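Local structure of secreted protein (Streptomyces lividans TK24, 5LXZ) at residues T28-L33 with F79-T84; Y298-L303 with S312-G317; L349-T354 with T405-A410; N459-S464 with S546-D551. The protein probably acts as a copper radical oxidase of the galactose oxidase type, oxidising its substrate at a mononuclear copper site with a tyrosyl radical cofactor. The protein carries 1 engineered substitution. One frame throughout, in Å; residues are numbered along the deposited sequence. Where two conformers were deposited one is given.

Contact 1: residues T28-L33 with F79-T84. With EDO (1,2-ethanediol), chain P.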
loop_
_atom_site.group_PDB
_atom_site.type_symbol
_atom_site.label_atom_id
_atom_site.label_comp_id
_atom_site.label_asym_id
_atom_site.label_seq_id
_atom_site.Cartn_x
_atom_site.Cartn_y
_atom_site.Cartn_z
ATOM N N THR A 28 6.241 12.424 -4.599
ATOM C CA THR A 28 4.927 11.833 -4.366
ATOM C C THR A 28 5.060 10.356 -4.014
ATOM O O THR A 28 5.574 9.554 -4.794
ATOM C CB THR A 28 4.016 11.968 -5.608
ATOM O OG1 THR A 28 3.929 13.349 -5.963
ATOM C CG2 THR A 28 2.623 11.413 -5.319
ATOM N N ILE A 29 4.523 9.992 -2.869
ATOM C CA ILE A 29 4.564 8.612 -2.360
ATOM C C ILE A 29 3.149 8.010 -2.224
ATOM O O ILE A 29 3.004 6.790 -2.237
ATOM C CB ILE A 29 5.343 8.535 -1.038
ATOM C CG1 ILE A 29 6.809 8.934 -1.332
ATOM C CG2 ILE A 29 5.288 7.169 -0.393
ATOM C CD1 ILE A 29 7.610 9.195 -0.090
ATOM N N HIS A 30 2.109 8.833 -2.171
ATOM C CA HIS A 30 0.735 8.392 -2.129
ATOM C C HIS A 30 -0.013 9.203 -3.141
ATOM O O HIS A 30 0.218 10.424 -3.256
ATOM C CB HIS A 30 0.120 8.742 -0.766
ATOM C CG HIS A 30 0.877 8.249 0.415
ATOM N ND1 HIS A 30 0.446 7.202 1.205
ATOM C CD2 HIS A 30 2.052 8.643 0.949
ATOM C CE1 HIS A 30 1.317 6.985 2.176
ATOM N NE2 HIS A 30 2.317 7.820 2.020
ATOM N N ALA A 31 -0.993 8.608 -3.793
ATOM C CA ALA A 31 -1.918 9.383 -4.579
ATOM C C ALA A 31 -3.301 8.797 -4.512
ATOM O O ALA A 31 -3.467 7.579 -4.316
ATOM C CB ALA A 31 -1.457 9.514 -6.005
ATOM N N ALA A 32 -4.285 9.658 -4.655
ATOM C CA ALA A 32 -5.667 9.224 -4.653
ATOM C C ALA A 32 -6.461 10.055 -5.641
ATOM O O ALA A 32 -6.348 11.272 -5.642
ATOM C CB ALA A 32 -6.270 9.355 -3.271
ATOM N N LEU A 33 -7.271 9.411 -6.465
ATOM C CA LEU A 33 -8.221 10.115 -7.282
ATOM C C LEU A 33 -9.393 10.520 -6.432
ATOM O O LEU A 33 -9.926 9.713 -5.721
ATOM C CB LEU A 33 -8.665 9.274 -8.469
ATOM C CG LEU A 33 -9.779 9.897 -9.298
ATOM C CD1 LEU A 33 -9.284 11.156 -9.989
ATOM C CD2 LEU A 33 -10.302 8.901 -10.331
ATOM N N PHE A 79 3.648 11.175 4.891
ATOM C CA PHE A 79 4.402 10.088 4.333
ATOM C C PHE A 79 4.167 8.911 5.302
ATOM O O PHE A 79 4.144 9.111 6.481
ATOM C CB PHE A 79 5.880 10.611 4.283
ATOM C CG PHE A 79 6.934 9.580 4.114
ATOM C CD1 PHE A 79 6.794 8.532 3.233
ATOM C CD2 PHE A 79 8.135 9.697 4.844
ATOM C CE1 PHE A 79 7.806 7.607 3.077
ATOM C CE2 PHE A 79 9.121 8.769 4.721
ATOM C CZ PHE A 79 8.969 7.721 3.822
ATOM N N CYS A 80 4.013 7.700 4.839
ATOM C CA CYS A 80 3.834 6.567 5.815
ATOM C C CYS A 80 2.427 6.440 6.387
ATOM O O CYS A 80 2.230 5.746 7.377
ATOM C CB CYS A 80 4.788 6.589 7.066
ATOM S SG CYS A 80 6.577 6.810 6.883
ATOM N N THR A 81 1.454 7.131 5.807
ATOM C CA THR A 81 0.077 6.981 6.255
ATOM C C THR A 81 -0.648 5.869 5.556
ATOM O O THR A 81 -0.198 5.360 4.541
ATOM C CB THR A 81 -0.723 8.253 5.895
ATOM O OG1 THR A 81 -0.469 8.602 4.517
ATOM C CG2 THR A 81 -0.374 9.340 6.780
ATOM N N GLY A 82 -1.808 5.480 6.110
ATOM C CA GLY A 82 -2.777 4.654 5.432
ATOM C C GLY A 82 -3.968 5.520 5.083
ATOM O O GLY A 82 -4.143 6.599 5.648
ATOM N N HIS A 83 -4.812 5.073 4.161
ATOM C CA HIS A 83 -5.847 5.953 3.648
ATOM C C HIS A 83 -6.878 5.196 2.861
ATOM O O HIS A 83 -6.530 4.257 2.121
ATOM C CB HIS A 83 -5.298 7.085 2.820
ATOM C CG HIS A 83 -4.187 6.689 1.933
ATOM N ND1 HIS A 83 -4.271 5.649 1.039
ATOM C CD2 HIS A 83 -2.929 7.157 1.847
ATOM C CE1 HIS A 83 -3.128 5.539 0.391
ATOM N NE2 HIS A 83 -2.293 6.424 0.879
ATOM N N THR A 84 -8.138 5.599 2.995
ATOM C CA THR A 84 -9.199 5.043 2.194
ATOM C C THR A 84 -10.329 6.078 2.089
ATOM O O THR A 84 -10.459 6.980 2.926
ATOM C CB THR A 84 -9.635 3.672 2.724
ATOM O OG1 THR A 84 -10.295 2.927 1.674
ATOM C CG2 THR A 84 -10.507 3.814 3.932
HETATM C C1 EDO P . -2.759 1.742 2.662
HETATM O O1 EDO P . -2.978 3.137 2.395
HETATM C C2 EDO P . -4.071 1.050 2.765
HETATM O O2 EDO P . -4.848 1.938 3.577
#
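Strand 30-33 and strand 81-85, from different sheets of a kelch-type beta-propeller, face each other close to the copper site, and the imidazole of H30 spans the gap between them. I29 and H30 form a classic beta bulge opposite V42, and both turn their side chains toward 79-84. At one edge of the H30 ring, ND1 shares a hydrogen bond with H83 NE2 at 2.9 Å (156°), either nitrogen being a possible donor; at the other, NE2 accepts a weak bond from C80 N at 3.3 Å. The two imidazoles meet rim to rim, their planes at 81°. T81 OG1, itself bonded to L78 O, lies over one face of the H30 ring, 3.4 Å from CE1. The H83 side chain takes the crowded position between backbone N and carbonyl carbon (chi1 40°), which turns NE2 toward H30, while 1,2-ethanediol O1 sits 3.0 Å above one face of its ring. An alanine at H83 removes the imidazole that bonds H30 ND1 and would probably leave the H30 ring less firmly fixed in rotation. Nearer the copper, I29 CD1 lies 3.5 Å from F79 CD1, oblique to that ring, and C80 SG lies over the centre of the F79 ring. C80 also touches Y248, consistent with the cysteine-tyrosine cofactor pair of copper radical oxidases. With bonds on both its nitrogens, H30 is held against rotation, and the chain leading into C80 is tied to the neighbouring strand by polar as well as apolar contacts.

Contact 2: residues Y298-L303 with S312-G317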
loop_
_atom_site.group_PDB
_atom_site.type_symbol
_atom_site.label_atom_id
_atom_site.label_comp_id
_atom_site.label_asym_id
_atom_site.label_seq_id
_atom_site.Cartn_x
_atom_site.Cartn_y
_atom_site.Cartn_z
ATOM N N TYR A 298 1.338 -2.377 5.966
ATOM C CA TYR A 298 0.532 -2.310 4.757
ATOM C C TYR A 298 -0.002 -3.681 4.340
ATOM O O TYR A 298 0.125 -4.080 3.152
ATOM C CB TYR A 298 1.256 -1.602 3.599
ATOM C CG TYR A 298 1.454 -0.122 3.776
ATOM C CD1 TYR A 298 0.401 0.701 4.112
ATOM C CD2 TYR A 298 2.697 0.480 3.566
ATOM C CE1 TYR A 298 0.573 2.058 4.253
ATOM C CE2 TYR A 298 2.886 1.832 3.724
ATOM C CZ TYR A 298 1.827 2.636 4.031
ATOM O OH TYR A 298 2.064 3.993 4.152
ATOM N N PRO A 299 -0.660 -4.402 5.244
ATOM C CA PRO A 299 -1.262 -5.664 4.824
ATOM C C PRO A 299 -2.349 -5.418 3.815
ATOM O O PRO A 299 -3.157 -4.528 3.964
ATOM C CB PRO A 299 -1.823 -6.268 6.103
ATOM C CG PRO A 299 -2.104 -5.033 6.944
ATOM C CD PRO A 299 -1.038 -4.036 6.628
ATOM N N ALA A 300 -2.387 -6.197 2.742
ATOM C CA ALA A 300 -3.415 -6.029 1.730
ATOM C C ALA A 300 -4.711 -6.679 2.176
ATOM O O ALA A 300 -4.859 -7.890 2.066
ATOM C CB ALA A 300 -2.939 -6.608 0.414
ATOM N N LEU A 301 -5.628 -5.860 2.693
ATOM C CA LEU A 301 -6.847 -6.321 3.358
ATOM C C LEU A 301 -8.064 -5.803 2.590
ATOM O O LEU A 301 -8.284 -4.595 2.538
ATOM C CB LEU A 301 -6.908 -5.794 4.780
ATOM C CG LEU A 301 -5.761 -6.211 5.691
ATOM C CD1 LEU A 301 -5.897 -5.524 7.051
ATOM C CD2 LEU A 301 -5.720 -7.714 5.897
ATOM N N PHE A 302 -8.869 -6.719 2.088
ATOM C CA PHE A 302 -10.010 -6.353 1.232
ATOM C C PHE A 302 -11.305 -6.870 1.832
ATOM O O PHE A 302 -11.380 -8.020 2.266
ATOM C CB PHE A 302 -9.851 -6.992 -0.137
ATOM C CG PHE A 302 -8.746 -6.381 -0.979
ATOM C CD1 PHE A 302 -7.442 -6.749 -0.812
ATOM C CD2 PHE A 302 -9.038 -5.430 -1.930
ATOM C CE1 PHE A 302 -6.444 -6.161 -1.576
ATOM C CE2 PHE A 302 -8.062 -4.866 -2.705
ATOM C CZ PHE A 302 -6.757 -5.211 -2.502
ATOM N N LEU A 303 -12.366 -6.069 1.726
ATOM C CA LEU A 303 -13.672 -6.526 2.167
ATOM C C LEU A 303 -14.285 -7.482 1.164
ATOM O O LEU A 303 -14.483 -7.139 -0.018
ATOM C CB LEU A 303 -14.592 -5.322 2.368
ATOM C CG LEU A 303 -15.985 -5.628 2.901
ATOM C CD1 LEU A 303 -15.946 -6.168 4.318
ATOM C CD2 LEU A 303 -16.757 -4.304 2.879
ATOM N N SER A 312 -4.409 -10.938 1.454
ATOM C CA SER A 312 -3.821 -11.618 0.313
ATOM C C SER A 312 -2.421 -12.138 0.648
ATOM O O SER A 312 -1.892 -12.912 -0.140
ATOM C CB SER A 312 -3.719 -10.692 -0.886
ATOM O OG SER A 312 -2.684 -9.734 -0.686
ATOM N N GLY A 313 -1.840 -11.701 1.743
ATOM C CA GLY A 313 -0.455 -11.977 2.081
ATOM C C GLY A 313 0.511 -10.877 1.671
ATOM O O GLY A 313 1.613 -10.799 2.222
ATOM N N ALA A 314 0.116 -10.007 0.749
ATOM C CA ALA A 314 0.992 -8.913 0.308
ATOM C C ALA A 314 1.122 -7.900 1.419
ATOM O O ALA A 314 0.140 -7.635 2.141
ATOM C CB ALA A 314 0.441 -8.241 -0.945
ATOM N N ASN A 315 2.319 -7.370 1.602
ATOM C CA ASN A 315 2.589 -6.468 2.725
ATOM C C ASN A 315 3.905 -5.760 2.488
ATOM O O ASN A 315 4.631 -6.139 1.603
ATOM C CB ASN A 315 2.685 -7.258 4.052
ATOM C CG ASN A 315 3.903 -8.158 4.123
ATOM O OD1 ASN A 315 4.933 -7.754 4.614
ATOM N ND2 ASN A 315 3.808 -9.358 3.558
ATOM N N ALA A 316 4.173 -4.731 3.263
ATOM C CA ALA A 316 5.385 -3.909 3.114
ATOM C C ALA A 316 6.479 -4.294 4.097
ATOM O O ALA A 316 7.534 -3.639 4.133
ATOM C CB ALA A 316 5.050 -2.427 3.224
ATOM N N GLY A 317 6.262 -5.356 4.850
ATOM C CA GLY A 317 7.258 -5.916 5.747
ATOM C C GLY A 317 7.153 -5.465 7.187
ATOM O O GLY A 317 6.142 -4.901 7.613
#
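From CB to hydroxyl, Y298 reaches out of the run into strand 301-303 toward the copper site. Its CB lies 3.9 Å from A316 CB, and CD2 meets the same methyl at 3.8 Å; this methyl lies in the ring plane, at its edge. CG is anti to the carbonyl carbon (chi1 -70°), and beyond CD2 the ring leads away from 312-317, stacking on that of Y248; CE2 comes close to H548 CG, and OH ends in a hydrogen bond with T81 O. Y298 O receives a nearly straight CA-H contact from N315 CA (3.5 Å), A300 N donates to A314 O at 3.0 Å from above the carbonyl plane, and S312 N donates to A300 O at 3.1 Å, nearly along the C=O axis. A300 CB points into this pairing and touches S312 OG (3.3 Å). S312 OG accepts from A314 N, an ST turn, and is also hydrogen-bonded to T354 OG1; N315 ND2 binds G313 O in its own amide plane at 2.9 Å. The positive phi of G313 and G317 would press a side chain against the preceding carbonyl oxygen. In this kelch blade, strand 301-303 is the first, an edge strand, of four and pairs with 309-311; the loop that follows folds back along the run into 301-303, and A300 and A314 pack on T354 of strand 353-356 in the next sheet.

Contact 3: residues L349-T354 with T405-A410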
loop_
_atom_site.group_PDB
_atom_site.type_symbol
_atom_site.label_atom_id
_atom_site.label_comp_id
_atom_site.label_asym_id
_atom_site.label_seq_id
_atom_site.Cartn_x
_atom_site.Cartn_y
_atom_site.Cartn_z
ATOM N N LEU A 349 6.221 -12.309 -0.748
ATOM C CA LEU A 349 4.988 -11.530 -0.710
ATOM C C LEU A 349 5.209 -10.089 -0.297
ATOM O O LEU A 349 4.325 -9.247 -0.553
ATOM C CB LEU A 349 4.017 -12.195 0.252
ATOM C CG LEU A 349 3.427 -13.505 -0.272
ATOM C CD1 LEU A 349 2.642 -14.215 0.846
ATOM C CD2 LEU A 349 2.513 -13.201 -1.450
ATOM N N GLU A 350 6.354 -9.742 0.276
ATOM C CA GLU A 350 6.631 -8.339 0.536
ATOM C C GLU A 350 6.770 -7.591 -0.764
ATOM O O GLU A 350 7.454 -8.043 -1.688
ATOM C CB GLU A 350 7.921 -8.179 1.346
ATOM C CG GLU A 350 7.748 -8.643 2.801
ATOM C CD GLU A 350 8.881 -8.252 3.747
ATOM O OE1 GLU A 350 9.754 -7.421 3.370
ATOM O OE2 GLU A 350 8.876 -8.770 4.897
ATOM N N THR A 351 6.134 -6.424 -0.876
ATOM C CA THR A 351 6.229 -5.570 -2.070
ATOM C C THR A 351 5.488 -6.142 -3.293
ATOM O O THR A 351 5.688 -5.661 -4.407
ATOM C CB THR A 351 7.675 -5.106 -2.389
ATOM O OG1 THR A 351 8.432 -6.128 -3.084
ATOM C CG2 THR A 351 8.388 -4.685 -1.145
ATOM N N ALA A 352 4.644 -7.149 -3.105
ATOM C CA ALA A 352 3.742 -7.622 -4.125
ATOM C C ALA A 352 2.530 -6.705 -4.234
ATOM O O ALA A 352 2.166 -6.047 -3.250
ATOM C CB ALA A 352 3.281 -9.011 -3.782
ATOM N N ASN A 353 1.890 -6.676 -5.386
ATOM C CA ASN A 353 0.643 -5.967 -5.526
ATOM C C ASN A 353 -0.495 -6.959 -5.403
ATOM O O ASN A 353 -0.321 -8.178 -5.616
ATOM C CB ASN A 353 0.627 -5.138 -6.824
ATOM C CG ASN A 353 -0.175 -3.873 -6.687
ATOM O OD1 ASN A 353 -1.270 -3.906 -6.087
ATOM N ND2 ASN A 353 0.326 -2.767 -7.151
ATOM N N THR A 354 -1.691 -6.448 -5.105
ATOM C CA THR A 354 -2.896 -7.236 -4.984
ATOM C C THR A 354 -4.012 -6.477 -5.669
ATOM O O THR A 354 -4.156 -5.272 -5.417
ATOM C CB THR A 354 -3.323 -7.419 -3.529
ATOM O OG1 THR A 354 -2.220 -7.893 -2.747
ATOM C CG2 THR A 354 -4.473 -8.383 -3.428
ATOM N N THR A 405 9.766 -9.545 -10.070
ATOM C CA THR A 405 9.348 -8.133 -10.022
ATOM C C THR A 405 8.842 -7.738 -8.649
ATOM O O THR A 405 7.727 -8.164 -8.298
ATOM C CB THR A 405 8.217 -7.894 -11.042
ATOM O OG1 THR A 405 8.638 -8.324 -12.356
ATOM C CG2 THR A 405 7.861 -6.432 -11.138
ATOM N N ARG A 406 9.617 -6.941 -7.908
ATOM C CA ARG A 406 9.111 -6.206 -6.753
ATOM C C ARG A 406 8.361 -4.958 -7.212
ATOM O O ARG A 406 8.699 -4.342 -8.217
ATOM C CB ARG A 406 10.241 -5.723 -5.853
ATOM C CG ARG A 406 11.001 -6.775 -5.087
ATOM C CD ARG A 406 12.075 -6.103 -4.315
ATOM N NE ARG A 406 12.768 -6.977 -3.390
ATOM C CZ ARG A 406 12.372 -7.252 -2.140
ATOM N NH1 ARG A 406 11.193 -6.819 -1.667
ATOM N NH2 ARG A 406 13.130 -7.977 -1.347
ATOM N N TYR A 407 7.389 -4.514 -6.405
ATOM C CA TYR A 407 6.748 -3.218 -6.599
ATOM C C TYR A 407 5.932 -3.038 -7.892
ATOM O O TYR A 407 5.800 -1.914 -8.340
ATOM C CB TYR A 407 7.716 -2.024 -6.494
ATOM C CG TYR A 407 8.830 -2.162 -5.509
ATOM C CD1 TYR A 407 8.631 -1.999 -4.133
ATOM C CD2 TYR A 407 10.111 -2.375 -5.954
ATOM C CE1 TYR A 407 9.682 -2.111 -3.235
ATOM C CE2 TYR A 407 11.143 -2.492 -5.039
ATOM C CZ TYR A 407 10.929 -2.309 -3.693
ATOM O OH TYR A 407 12.011 -2.413 -2.808
ATOM N N PRO A 408 5.406 -4.096 -8.519
ATOM C CA PRO A 408 4.663 -3.807 -9.756
ATOM C C PRO A 408 3.471 -2.933 -9.465
ATOM O O PRO A 408 2.771 -3.113 -8.429
ATOM C CB PRO A 408 4.181 -5.192 -10.220
ATOM C CG PRO A 408 4.084 -5.960 -8.935
ATOM C CD PRO A 408 5.223 -5.476 -8.068
ATOM N N GLN A 409 3.256 -1.949 -10.344
ATOM C CA GLN A 409 2.007 -1.166 -10.317
ATOM C C GLN A 409 0.907 -1.991 -10.956
ATOM O O GLN A 409 1.162 -2.764 -11.885
ATOM C CB GLN A 409 2.188 0.145 -11.056
ATOM C CG GLN A 409 3.160 1.122 -10.407
ATOM C CD GLN A 409 4.594 1.027 -10.928
ATOM O OE1 GLN A 409 4.859 1.377 -12.082
ATOM N NE2 GLN A 409 5.517 0.565 -10.106
ATOM N N ALA A 410 -0.336 -1.872 -10.477
ATOM C CA ALA A 410 -1.444 -2.636 -10.974
ATOM C C ALA A 410 -2.729 -1.882 -10.835
ATOM O O ALA A 410 -3.122 -1.548 -9.708
ATOM C CB ALA A 410 -1.523 -4.003 -10.346
HETATM O O HOH W 1 11.036 -6.458 1.149
HETATM O O HOH W 2 -2.741 -1.683 -6.900
#
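The touching parts, 350-353 and 406-410, run at 23° to each other, and a type II turn from L349 to A352 sets T351 at positive phi, where its carbonyl O accepts a hydrogen bond from Y407 N at 2.9 Å, in the carbonyl plane. The T351 side chain fills the angle between R406 and Y407. OG1, in the crowded position (chi1 81°), donates to E350 O at 2.6 Å and accepts from R406 NH1 at 3.2 Å, near the guanidinium edge; CG2 lies 3.6 Å from Y407 CE1. A valine at T351 lacks the hydroxyl, so both bonds go, and R406 NH1 would probably be held less firmly. Water 1 accepts from R406 NH1 and lies 2.7 Å from E350 OE1; R406 NH2 is bonded to G372 O, and E350 OE2 forms a salt bridge with R325. These are the entries to strands 353-356 and 409-412, the first strands of successive four-stranded blades in the kelch propeller. Further on, N353 sends ND2 straight to P408 O (2.8 Å, 170°), with the acceptor in the amide plane. N353 OD1 takes T354 N on a lone pair, which fixes the flip of the amide, and water 2 lies within bonding distance of both N353 OD1 and A410 O. The methyl of A410 packs 3.9 Å from N353 CG.

Contact 4: residues N459-S464 with S546-D551. With CU (copper (II) ion), chain B.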
loop_
_atom_site.group_PDB
_atom_site.type_symbol
_atom_site.label_atom_id
_atom_site.label_comp_id
_atom_site.label_asym_id
_atom_site.label_seq_id
_atom_site.Cartn_x
_atom_site.Cartn_y
_atom_site.Cartn_z
ATOM N N ASN A 459 10.095 1.767 -8.853
ATOM C CA ASN A 459 10.330 0.700 -7.879
ATOM C C ASN A 459 9.630 1.081 -6.583
ATOM O O ASN A 459 8.418 1.327 -6.629
ATOM C CB ASN A 459 11.808 0.219 -7.819
ATOM C CG ASN A 459 12.806 1.272 -7.339
ATOM O OD1 ASN A 459 12.932 1.552 -6.140
ATOM N ND2 ASN A 459 13.564 1.847 -8.288
ATOM N N TYR A 460 10.343 1.103 -5.473
ATOM C CA TYR A 460 9.807 1.517 -4.157
ATOM C C TYR A 460 9.193 2.885 -4.222
ATOM O O TYR A 460 9.657 3.754 -4.957
ATOM C CB TYR A 460 11.010 1.537 -3.209
ATOM C CG TYR A 460 10.770 1.787 -1.773
ATOM C CD1 TYR A 460 9.840 1.034 -1.100
ATOM C CD2 TYR A 460 11.541 2.701 -1.089
ATOM C CE1 TYR A 460 9.666 1.206 0.260
ATOM C CE2 TYR A 460 11.356 2.892 0.289
ATOM C CZ TYR A 460 10.412 2.134 0.914
ATOM O OH TYR A 460 10.217 2.306 2.275
ATOM N N HIS A 461 8.096 3.091 -3.479
ATOM C CA HIS A 461 7.463 4.406 -3.387
ATOM C C HIS A 461 6.932 4.896 -4.718
ATOM O O HIS A 461 7.099 6.083 -5.034
ATOM C CB HIS A 461 8.403 5.431 -2.770
ATOM C CG HIS A 461 8.626 5.252 -1.302
ATOM N ND1 HIS A 461 9.665 5.853 -0.632
ATOM C CD2 HIS A 461 7.906 4.587 -0.365
ATOM C CE1 HIS A 461 9.603 5.549 0.646
ATOM N NE2 HIS A 461 8.543 4.795 0.838
ATOM N N SER A 462 6.248 4.012 -5.438
ATOM C CA SER A 462 5.584 4.321 -6.700
ATOM C C SER A 462 4.118 4.013 -6.607
ATOM O O SER A 462 3.603 3.546 -5.544
ATOM C CB SER A 462 6.198 3.513 -7.847
ATOM O OG SER A 462 7.584 3.689 -7.915
ATOM N N GLY A 463 3.386 4.301 -7.694
ATOM C CA GLY A 463 2.016 3.866 -7.758
ATOM C C GLY A 463 1.364 4.271 -9.050
ATOM O O GLY A 463 2.023 4.864 -9.906
ATOM N N SER A 464 0.077 3.951 -9.181
ATOM C CA SER A 464 -0.668 4.238 -10.394
ATOM C C SER A 464 -2.119 4.475 -10.070
ATOM O O SER A 464 -2.670 3.885 -9.120
ATOM C CB SER A 464 -0.501 3.155 -11.446
ATOM O OG SER A 464 -1.053 1.919 -11.044
ATOM N N SER A 546 -3.446 4.814 -3.715
ATOM C CA SER A 546 -2.349 3.926 -3.932
ATOM C C SER A 546 -1.117 4.392 -3.176
ATOM O O SER A 546 -0.704 5.545 -3.310
ATOM C CB SER A 546 -2.063 3.893 -5.432
ATOM O OG SER A 546 -0.987 3.000 -5.759
ATOM N N THR A 547 -0.471 3.470 -2.481
ATOM C CA THR A 547 0.837 3.698 -1.877
ATOM C C THR A 547 1.471 2.363 -1.546
ATOM O O THR A 547 0.780 1.408 -1.277
ATOM C CB THR A 547 0.771 4.527 -0.564
ATOM O OG1 THR A 547 2.073 5.001 -0.217
ATOM C CG2 THR A 547 0.202 3.740 0.658
ATOM N N HIS A 548 2.793 2.305 -1.632
ATOM C CA HIS A 548 3.547 1.135 -1.253
ATOM C C HIS A 548 2.948 -0.139 -1.796
ATOM O O HIS A 548 2.827 -1.126 -1.089
ATOM C CB HIS A 548 3.708 1.048 0.283
ATOM C CG HIS A 548 4.521 2.140 0.895
ATOM N ND1 HIS A 548 4.090 3.432 1.010
ATOM C CD2 HIS A 548 5.728 2.101 1.521
ATOM C CE1 HIS A 548 4.954 4.136 1.693
ATOM N NE2 HIS A 548 5.975 3.350 1.983
ATOM N N VAL A 549 2.647 -0.162 -3.098
ATOM C CA VAL A 549 2.213 -1.356 -3.775
ATOM C C VAL A 549 0.869 -1.878 -3.254
ATOM O O VAL A 549 0.566 -3.068 -3.390
ATOM C CB VAL A 549 3.276 -2.503 -3.758
ATOM C CG1 VAL A 549 3.151 -3.328 -5.025
ATOM C CG2 VAL A 549 4.703 -1.982 -3.651
ATOM N N THR A 550 0.076 -0.975 -2.673
ATOM C CA THR A 550 -1.116 -1.339 -1.924
ATOM C C THR A 550 -2.238 -0.396 -2.334
ATOM O O THR A 550 -2.076 0.825 -2.233
ATOM C CB THR A 550 -0.847 -1.217 -0.405
ATOM O OG1 THR A 550 0.322 -1.979 -0.087
ATOM C CG2 THR A 550 -2.016 -1.771 0.444
ATOM N N ASP A 551 -3.380 -0.952 -2.688
ATOM C CA ASP A 551 -4.567 -0.173 -3.022
ATOM C C ASP A 551 -5.776 -1.001 -2.682
ATOM O O ASP A 551 -6.183 -1.864 -3.428
ATOM C CB ASP A 551 -4.501 0.172 -4.498
ATOM C CG ASP A 551 -5.639 1.002 -4.993
ATOM O OD1 ASP A 551 -6.627 1.274 -4.272
ATOM O OD2 ASP A 551 -5.487 1.400 -6.193
HETATM CU CU CU B . 7.900 3.886 2.530
HETATM O O HOH W 3 4.221 4.429 -2.913
HETATM O O HOH W 4 1.496 1.998 -4.783
HETATM O O HOH W 5 -3.097 1.469 -7.570
HETATM O O HOH W 6 9.566 4.503 3.801
#
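Copper is held here by H461 NE2 at 2.0 Å, H548 NE2 at 2.1 Å and water 6 at 2.2 Å, with Y248 adding its hydroxyl oxygen. Y460 OH lies farther off, 2.8 Å from the metal, consistent with the axial tyrosine of galactose oxidase; it is also hydrogen-bonded to Y248 OH. The edge of H461 turns to the face of H548 in an offset T-shape, planes at 79°, while Y460 CE2 covers one face of H461. The nitrogens facing away from the metal are fixed by a second shell: H548 ND1 donates to T547 OG1 at 2.8 Å, near its ring plane, and H461 ND1 bonds D478 OD2, whose charge would probably strengthen that imidazole as a ligand. A type I' turn from T547 to T550 presents H548. Waters 3 and 4 both donate to S462 O, and accept from H548 N and V549 N respectively, so water fills the seam where no direct hydrogen bond crosses. At G463 a beta carbon would clash with S546 OG. Strand 462-466 is an edge strand of a four-stranded blade, beside 472-476, and strand 545-547, part of the early-set family region, is the edge strand of another sheet, beside strand 30-33.

Overall arrangement
All four contacts are buried near the centre of the propeller, around its copper-bearing middle; none is a surface contact. Contacts 1 and 4 reach the same sheet, where strands 30-33 and 545-547 are neighbours. Contact 4 alone supplies copper ligands; contact 1 adds an imidazole pair and F79 beside the metal, and contact 2 brings Y298 against H548 and T81. Contact 3 lies farther from the copper, though it touches both contact 2, through T354 with S312, and contact 4, through V549. Backbone pairing carries contact 2, side-chain hydrogen bonds carry contact 1, and contact 3 mixes one backbone bond with side-chain bonds, whereas metal and water join the halves of contact 4.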